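Local coordinates for protein dTDP Sugar Isomerase (Desulfovibrio desulfuricans subsp. desulfuricans str. G20, PDB 3EJK) that probably catalyses the 3,5-epimerisation of dTDP-4-dehydro-6-deoxyglucose to dTDP-4-dehydro-beta-L-rhamnose, and belongs to the cupin clan, at residues 79-91 and 102-116. Numbering follows the deposited sequence.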
ATOM      1  N   ALA A  79       4.405  -6.773   0.127  1.00 21.81           N
ATOM      2  CA  ALA A  79       4.119  -6.632  -1.311  1.00 22.03           C
ATOM      3  C   ALA A  79       4.889  -5.414  -1.784  1.00 21.13           C
ATOM      4  O   ALA A  79       5.127  -4.502  -1.013  1.00 21.75           O
ATOM      5  CB  ALA A  79       2.627  -6.532  -1.639  1.00 22.67           C
ATOM      6  N   VAL A  80       5.334  -5.451  -3.037  1.00 20.63           N
ATOM      7  CA  VAL A  80       6.146  -4.366  -3.610  1.00 20.42           C
ATOM      8  C   VAL A  80       5.489  -3.839  -4.898  1.00 20.88           C
ATOM      9  O   VAL A  80       5.822  -4.260  -6.010  1.00 22.14           O
ATOM     10  CB  VAL A  80       7.590  -4.838  -3.877  1.00 18.70           C
ATOM     11  CG1 VAL A  80       8.404  -3.729  -4.520  1.00 17.90           C
ATOM     12  CG2 VAL A  80       8.271  -5.308  -2.534  1.00 18.90           C
ATOM     13  N   PRO A  81       4.558  -2.904  -4.752  1.00 20.69           N
ATOM     14  CA  PRO A  81       3.804  -2.415  -5.916  1.00 21.00           C
ATOM     15  C   PRO A  81       4.527  -1.407  -6.772  1.00 21.64           C
ATOM     16  O   PRO A  81       4.119  -1.141  -7.902  1.00 23.22           O
ATOM     17  CB  PRO A  81       2.573  -1.764  -5.297  1.00 20.17           C
ATOM     18  CG  PRO A  81       2.965  -1.440  -3.899  1.00 20.70           C
ATOM     19  CD  PRO A  81       4.116  -2.297  -3.496  1.00 19.47           C
ATOM     20  N   VAL A  82       5.590  -0.858  -6.222  1.00 21.81           N
ATOM     21  CA  VAL A  82       6.435   0.103  -6.961  1.00 23.04           C
ATOM     22  C   VAL A  82       7.895  -0.311  -6.844  1.00 21.69           C
ATOM     23  O   VAL A  82       8.385  -0.624  -5.753  1.00 21.67           O
ATOM     24  CB  VAL A  82       6.222   1.560  -6.466  1.00 24.09           C
ATOM     25  CG1 VAL A  82       7.201   2.535  -7.148  1.00 24.54           C
ATOM     26  CG2 VAL A  82       4.767   1.989  -6.707  1.00 24.69           C
ATOM     27  N   GLY A  83       8.559  -0.398  -7.988  1.00 20.43           N
ATOM     28  CA  GLY A  83       9.978  -0.746  -8.027  1.00 20.69           C
ATOM     29  C   GLY A  83      10.286  -2.208  -7.786  1.00 21.07           C
ATOM     30  O   GLY A  83       9.472  -3.101  -8.044  1.00 19.59           O
ATOM     31  N   CYS A  84      11.471  -2.442  -7.239  1.00 21.63           N
ATOM     32  CA  CYS A  84      11.931  -3.800  -7.028  1.00 22.26           C
ATOM     33  C   CYS A  84      12.861  -3.942  -5.878  1.00 21.66           C
ATOM     34  O   CYS A  84      13.734  -3.104  -5.683  1.00 19.74           O
ATOM     35  CB  CYS A  84      12.507  -4.328  -8.340  1.00 24.72           C
ATOM     36  SG  CYS A  84      13.032  -6.037  -8.368  1.00 33.36           S
ATOM     37  N   ILE A  85      12.665  -4.984  -5.081  1.00 21.63           N
ATOM     38  CA  ILE A  85      13.589  -5.242  -3.980  1.00 21.40           C
ATOM     39  C   ILE A  85      14.049  -6.671  -3.935  1.00 21.12           C
ATOM     40  O   ILE A  85      13.443  -7.589  -4.503  1.00 19.59           O
ATOM     41  CB  ILE A  85      13.015  -4.924  -2.549  1.00 23.48           C
ATOM     42  CG1 ILE A  85      11.965  -5.973  -2.165  1.00 24.68           C
ATOM     43  CG2 ILE A  85      12.526  -3.448  -2.432  1.00 20.37           C
ATOM     44  CD1 ILE A  85      11.365  -5.797  -0.784  1.00 27.86           C
ATOM     45  N   HIS A  86      15.185  -6.800  -3.274  1.00 20.02           N
ATOM     46  CA  HIS A  86      15.785  -8.081  -2.944  1.00 21.39           C
ATOM     47  C   HIS A  86      15.632  -8.237  -1.448  1.00 20.64           C
ATOM     48  O   HIS A  86      16.080  -7.387  -0.672  1.00 21.52           O
ATOM     49  CB  HIS A  86      17.254  -8.155  -3.366  1.00 23.00           C
ATOM     50  CG  HIS A  86      17.435  -8.467  -4.816  1.00 31.38           C
ATOM     51  ND1 HIS A  86      18.591  -9.021  -5.327  1.00 35.78           N
ATOM     52  CD2 HIS A  86      16.565  -8.386  -5.855  1.00 33.99           C
ATOM     53  CE1 HIS A  86      18.445  -9.214  -6.627  1.00 37.42           C
ATOM     54  NE2 HIS A  86      17.221  -8.847  -6.970  1.00 35.12           N
ATOM     55  N   VAL A  87      14.937  -9.296  -1.058  1.00 21.51           N
ATOM     56  CA  VAL A  87      14.751  -9.616   0.350  1.00 21.55           C
ATOM     57  C   VAL A  87      15.601 -10.822   0.717  1.00 22.43           C
ATOM     58  O   VAL A  87      15.732 -11.761  -0.058  1.00 22.85           O
ATOM     59  CB  VAL A  87      13.282  -9.978   0.695  1.00 23.06           C
ATOM     60  CG1 VAL A  87      13.130 -10.198   2.218  1.00 20.35           C
ATOM     61  CG2 VAL A  87      12.304  -8.919   0.194  1.00 22.20           C
ATOM     62  N   VAL A  88      16.210 -10.758   1.891  1.00 22.65           N
ATOM     63  CA  VAL A  88      16.927 -11.900   2.424  1.00 22.23           C
ATOM     64  C   VAL A  88      16.388 -12.226   3.799  1.00 23.32           C
ATOM     65  O   VAL A  88      16.213 -11.351   4.648  1.00 24.47           O
ATOM     66  CB  VAL A  88      18.440 -11.690   2.521  1.00 22.13           C
ATOM     67  CG1 VAL A  88      19.079 -12.877   3.242  1.00 21.39           C
ATOM     68  CG2 VAL A  88      19.074 -11.477   1.137  1.00 16.98           C
ATOM     69  N   LEU A  89      16.126 -13.511   3.996  1.00 23.32           N
ATOM     70  CA  LEU A  89      15.613 -14.033   5.268  1.00 22.93           C
ATOM     71  C   LEU A  89      16.668 -14.946   5.857  1.00 22.28           C
ATOM     72  O   LEU A  89      17.337 -15.661   5.139  1.00 21.72           O
ATOM     73  CB  LEU A  89      14.312 -14.832   5.061  1.00 23.91           C
ATOM     74  CG  LEU A  89      13.150 -14.141   4.330  1.00 20.21           C
ATOM     75  CD1 LEU A  89      11.904 -15.024   4.450  1.00 21.67           C
ATOM     76  CD2 LEU A  89      12.902 -12.804   4.932  1.00 20.57           C
ATOM     77  N   TYR A  90      16.840 -14.850   7.170  1.00 22.80           N
ATOM     78  CA  TYR A  90      17.793 -15.681   7.919  1.00 22.74           C
ATOM     79  C   TYR A  90      17.139 -16.295   9.143  1.00 22.67           C
ATOM     80  O   TYR A  90      16.641 -15.595  10.023  1.00 22.57           O
ATOM     81  CB  TYR A  90      19.026 -14.902   8.346  1.00 22.82           C
ATOM     82  CG  TYR A  90      19.860 -15.697   9.324  1.00 22.45           C
ATOM     83  CD1 TYR A  90      20.457 -16.887   8.939  1.00 23.14           C
ATOM     84  CD2 TYR A  90      20.034 -15.265  10.631  1.00 26.51           C
ATOM     85  CE1 TYR A  90      21.192 -17.629   9.822  1.00 27.37           C
ATOM     86  CE2 TYR A  90      20.791 -15.997  11.512  1.00 29.38           C
ATOM     87  CZ  TYR A  90      21.359 -17.171  11.104  1.00 27.65           C
ATOM     88  OH  TYR A  90      22.091 -17.903  11.989  1.00 38.13           O
ATOM     89  N   ASP A  91      17.134 -17.619   9.154  1.00 22.35           N
ATOM     90  CA  ASP A  91      16.506 -18.391  10.236  1.00 22.81           C
ATOM     91  C   ASP A  91      17.429 -18.571  11.436  1.00 23.94           C
ATOM     92  O   ASP A  91      18.249 -19.484  11.488  1.00 22.51           O
ATOM     93  CB  ASP A  91      16.051 -19.746   9.714  1.00 21.78           C
ATOM     94  CG  ASP A  91      15.085 -20.434  10.641  1.00 21.67           C
ATOM     95  OD1 ASP A  91      14.969 -20.007  11.815  1.00 22.81           O
ATOM     96  OD2 ASP A  91      14.447 -21.408  10.179  1.00 23.23           O
ATOM     97  N   LEU A 102      19.319 -19.452   4.862  1.00 22.85           N
ATOM     98  CA  LEU A 102      18.860 -18.235   4.174  1.00 22.78           C
ATOM     99  C   LEU A 102      17.789 -18.503   3.130  1.00 23.46           C
ATOM    100  O   LEU A 102      17.712 -19.568   2.531  1.00 23.64           O
ATOM    101  CB  LEU A 102      20.016 -17.557   3.433  1.00 22.32           C
ATOM    102  CG  LEU A 102      21.182 -17.044   4.278  1.00 22.74           C
ATOM    103  CD1 LEU A 102      22.307 -16.567   3.377  1.00 26.78           C
ATOM    104  CD2 LEU A 102      20.695 -15.942   5.201  1.00 22.49           C
ATOM    105  N   ALA A 103      16.947 -17.504   2.943  1.00 23.88           N
ATOM    106  CA  ALA A 103      15.985 -17.511   1.839  1.00 22.38           C
ATOM    107  C   ALA A 103      16.169 -16.161   1.145  1.00 22.81           C
ATOM    108  O   ALA A 103      16.238 -15.123   1.799  1.00 22.79           O
ATOM    109  CB  ALA A 103      14.537 -17.712   2.327  1.00 21.59           C
ATOM    110  N   GLN A 104      16.330 -16.194  -0.172  1.00 22.65           N
ATOM    111  CA  GLN A 104      16.479 -14.971  -0.960  1.00 23.01           C
ATOM    112  C   GLN A 104      15.331 -14.874  -1.947  1.00 23.19           C
ATOM    113  O   GLN A 104      15.015 -15.814  -2.661  1.00 22.38           O
ATOM    114  CB  GLN A 104      17.836 -14.921  -1.651  1.00 24.47           C
ATOM    115  CG  GLN A 104      19.033 -15.103  -0.660  1.00 28.13           C
ATOM    116  CD  GLN A 104      20.404 -14.827  -1.281  1.00 29.72           C
ATOM    117  OE1 GLN A 104      20.625 -13.790  -1.896  1.00 33.62           O
ATOM    118  NE2 GLN A 104      21.333 -15.745  -1.078  1.00 35.24           N
ATOM    119  N   VAL A 105      14.686 -13.721  -1.944  1.00 22.74           N
ATOM    120  CA  VAL A 105      13.557 -13.493  -2.827  0.50 23.28           C
ATOM    121  C   VAL A 105      13.612 -12.106  -3.444  1.00 23.05           C
ATOM    122  O   VAL A 105      14.137 -11.156  -2.865  1.00 23.83           O
ATOM    123  CB  VAL A 105      12.210 -13.715  -2.074  0.50 23.74           C
ATOM    124  CG1 VAL A 105      11.061 -13.108  -2.838  0.50 21.31           C
ATOM    125  CG2 VAL A 105      11.996 -15.226  -1.805  0.50 20.12           C
ATOM    126  N   THR A 106      13.082 -12.049  -4.639  1.00 23.49           N
ATOM    127  CA  THR A 106      12.962 -10.826  -5.441  1.00 23.95           C
ATOM    128  C   THR A 106      11.489 -10.483  -5.479  1.00 23.67           C
ATOM    129  O   THR A 106      10.645 -11.349  -5.787  1.00 22.38           O
ATOM    130  CB  THR A 106      13.486 -11.039  -6.888  1.00 25.04           C
ATOM    131  OG1 THR A 106      14.910 -11.200  -6.847  1.00 24.44           O
ATOM    132  CG2 THR A 106      13.142  -9.850  -7.787  1.00 26.19           C
ATOM    133  N   LEU A 107      11.180  -9.233  -5.147  1.00 22.26           N
ATOM    134  CA  LEU A 107       9.799  -8.745  -5.153  1.00 22.83           C
ATOM    135  C   LEU A 107       9.661  -7.485  -5.980  1.00 23.24           C
ATOM    136  O   LEU A 107      10.427  -6.522  -5.828  1.00 21.61           O
ATOM    137  CB  LEU A 107       9.284  -8.466  -3.735  1.00 23.46           C
ATOM    138  CG  LEU A 107       9.122  -9.661  -2.786  1.00 23.73           C
ATOM    139  CD1 LEU A 107       8.628  -9.177  -1.428  1.00 22.04           C
ATOM    140  CD2 LEU A 107       8.162 -10.712  -3.362  1.00 22.96           C
ATOM    141  N   GLY A 108       8.656  -7.514  -6.847  1.00 23.51           N
ATOM    142  CA  GLY A 108       8.355  -6.392  -7.745  1.00 24.35           C
ATOM    143  C   GLY A 108       7.867  -6.776  -9.125  1.00 25.04           C
ATOM    144  O   GLY A 108       8.073  -7.879  -9.618  1.00 26.16           O
ATOM    145  N   ARG A 109       7.185  -5.811  -9.714  1.00 25.55           N
ATOM    146  CA  ARG A 109       6.623  -5.902 -11.055  1.00 26.21           C
ATOM    147  C   ARG A 109       7.710  -5.836 -12.112  1.00 27.84           C
ATOM    148  O   ARG A 109       8.731  -5.202 -11.906  1.00 28.13           O
ATOM    149  CB  ARG A 109       5.602  -4.781 -11.286  1.00 27.24           C
ATOM    150  CG  ARG A 109       4.376  -4.939 -10.438  1.00 28.63           C
ATOM    151  CD  ARG A 109       3.291  -4.003 -10.948  1.00 31.45           C
ATOM    152  NE  ARG A 109       3.484  -2.678 -10.427  1.00 29.09           N
ATOM    153  CZ  ARG A 109       3.091  -1.558 -11.009  1.00 25.84           C
ATOM    154  NH1 ARG A 109       2.527  -1.562 -12.203  1.00 24.29           N
ATOM    155  NH2 ARG A 109       3.314  -0.427 -10.389  1.00 23.43           N
ATOM    156  N   PRO A 110       7.454  -6.451 -13.274  1.00 29.49           N
ATOM    157  CA  PRO A 110       6.143  -7.053 -13.446  1.00 29.68           C
ATOM    158  C   PRO A 110       6.081  -8.547 -13.254  1.00 29.13           C
ATOM    159  O   PRO A 110       4.991  -9.113 -13.208  1.00 30.15           O
ATOM    160  CB  PRO A 110       5.855  -6.785 -14.912  1.00 30.97           C
ATOM    161  CG  PRO A 110       7.193  -6.932 -15.552  1.00 29.58           C
ATOM    162  CD  PRO A 110       8.195  -6.392 -14.545  1.00 30.87           C
ATOM    163  N   ASP A 111       7.235  -9.176 -13.122  1.00 27.64           N
ATOM    164  CA  ASP A 111       7.272 -10.627 -13.083  1.00 26.71           C
ATOM    165  C   ASP A 111       7.429 -11.227 -11.713  1.00 24.43           C
ATOM    166  O   ASP A 111       7.401 -12.444 -11.564  1.00 24.64           O
ATOM    167  CB  ASP A 111       8.394 -11.151 -13.977  1.00 27.98           C
ATOM    168  CG  ASP A 111       8.217 -10.755 -15.436  1.00 31.47           C
ATOM    169  OD1 ASP A 111       7.064 -10.543 -15.852  1.00 31.46           O
ATOM    170  OD2 ASP A 111       9.238 -10.694 -16.162  1.00 38.42           O
ATOM    171  N   ASN A 112       7.573 -10.375 -10.717  1.00 21.59           N
ATOM    172  CA  ASN A 112       7.775 -10.848  -9.358  1.00 21.07           C
ATOM    173  C   ASN A 112       6.833 -10.240  -8.349  1.00 20.47           C
ATOM    174  O   ASN A 112       7.205 -10.003  -7.191  1.00 20.74           O
ATOM    175  CB  ASN A 112       9.207 -10.573  -8.946  1.00 22.34           C
ATOM    176  CG  ASN A 112      10.193 -11.512  -9.627  1.00 24.06           C
ATOM    177  OD1 ASN A 112      10.187 -12.713  -9.393  1.00 28.35           O
ATOM    178  ND2 ASN A 112      11.032 -10.964 -10.470  1.00 24.33           N
ATOM    179  N   TYR A 113       5.633  -9.930  -8.811  1.00 20.62           N
ATOM    180  CA  TYR A 113       4.613  -9.315  -7.937  1.00 22.13           C
ATOM    181  C   TYR A 113       3.897 -10.401  -7.114  1.00 22.23           C
ATOM    182  O   TYR A 113       2.917 -11.009  -7.529  1.00 22.19           O
ATOM    183  CB  TYR A 113       3.655  -8.433  -8.724  1.00 22.06           C
ATOM    184  CG  TYR A 113       2.775  -7.638  -7.790  1.00 23.79           C
ATOM    185  CD1 TYR A 113       3.334  -6.700  -6.939  1.00 25.63           C
ATOM    186  CD2 TYR A 113       1.398  -7.831  -7.747  1.00 22.62           C
ATOM    187  CE1 TYR A 113       2.558  -5.970  -6.076  1.00 26.13           C
ATOM    188  CE2 TYR A 113       0.605  -7.114  -6.883  1.00 19.85           C
ATOM    189  CZ  TYR A 113       1.191  -6.175  -6.048  1.00 21.66           C
ATOM    190  OH  TYR A 113       0.423  -5.468  -5.156  1.00 23.00           O
ATOM    191  N   ARG A 114       4.477 -10.659  -5.954  1.00 22.86           N
ATOM    192  CA  ARG A 114       3.999 -11.679  -5.021  1.00 22.59           C
ATOM    193  C   ARG A 114       3.943 -11.177  -3.606  1.00 23.14           C
ATOM    194  O   ARG A 114       4.458 -10.095  -3.269  1.00 22.55           O
ATOM    195  CB  ARG A 114       4.927 -12.871  -5.064  1.00 24.38           C
ATOM    196  CG  ARG A 114       5.109 -13.394  -6.496  1.00 26.66           C
ATOM    197  CD  ARG A 114       6.089 -14.529  -6.561  1.00 32.66           C
ATOM    198  NE  ARG A 114       6.048 -15.182  -7.869  1.00 37.43           N
ATOM    199  CZ  ARG A 114       6.978 -15.060  -8.815  1.00 41.07           C
ATOM    200  NH1 ARG A 114       8.051 -14.319  -8.608  1.00 41.42           N
ATOM    201  NH2 ARG A 114       6.840 -15.700  -9.974  1.00 35.44           N
ATOM    202  N   LEU A 115       3.313 -12.000  -2.783  1.00 22.25           N
ATOM    203  CA  LEU A 115       3.162 -11.717  -1.360  1.00 21.75           C
ATOM    204  C   LEU A 115       4.125 -12.647  -0.610  1.00 21.43           C
ATOM    205  O   LEU A 115       4.109 -13.857  -0.791  1.00 20.70           O
ATOM    206  CB  LEU A 115       1.730 -11.947  -0.884  1.00 23.13           C
ATOM    207  CG  LEU A 115       1.414 -11.387   0.514  1.00 23.16           C
ATOM    208  CD1 LEU A 115       1.308  -9.911   0.422  1.00 24.42           C
ATOM    209  CD2 LEU A 115       0.095 -11.964   1.068  1.00 28.77           C
ATOM    210  N   LEU A 116       4.981 -12.033   0.187  1.00 21.23           N
ATOM    211  CA  LEU A 116       5.991 -12.738   0.990  1.00 20.60           C
ATOM    212  C   LEU A 116       5.594 -12.718   2.461  1.00 21.10           C
ATOM    213  O   LEU A 116       5.435 -11.674   3.063  1.00 21.07           O
ATOM    214  CB  LEU A 116       7.353 -12.055   0.837  1.00 22.09           C
ATOM    215  CG  LEU A 116       8.474 -12.499   1.776  1.00 22.76           C
ATOM    216  CD1 LEU A 116       8.753 -13.984   1.499  1.00 19.13           C
ATOM    217  CD2 LEU A 116       9.739 -11.622   1.640  1.00 22.85           C
TER
HETATM  218  O   HOH W   1       5.031  -7.847  -4.532  1.00 16.42           O
HETATM  219  O   HOH W   2       6.806  -3.173  -8.313  1.00 16.58           O
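I85, V87 and L107 line the inner face of the antiparallel hairpin of strands 84-90 and 102-108, and V80, from strand 76-82 of the facing sheet, packs against L107; this is the tight part of the contact. L107 CB sits 3.5 Å from V80 CG2, the two side chains crossing at about a right angle, while I85 runs beside L107. With CG1 anti to the backbone N (chi1 -176°), V87 meets L116 tip to tip, CG1 to CD2 3.7 Å; strand 114-116 thus packs onto the hairpin from the facing sheet, as in a cupin beta-sandwich. Paired backbone bonds at I85-L107, V87-V105 and L89-A103 fix the register.

The other face is looser. Q104 lies alongside V88, its chain extended in an exposed position, and H86 NE2 stands 3.3 Å from T106 OG1. C84 SG, covalently linked to an unidentified ligand, also lies on this side, 3.9 Å from T106 CG2.

At the turn, R109 grips P81 O side-on with NH2 (2.7 Å) and NE (3.0 Å), the oxygen lying nearly in the guanidinium plane. A water joins V80 O, G83 O and R109 N. NH2 also forms a salt bridge to E59 of the second subunit; one arginine therefore ties the turn to the dimer interface, its charge probably balanced by that carboxylate.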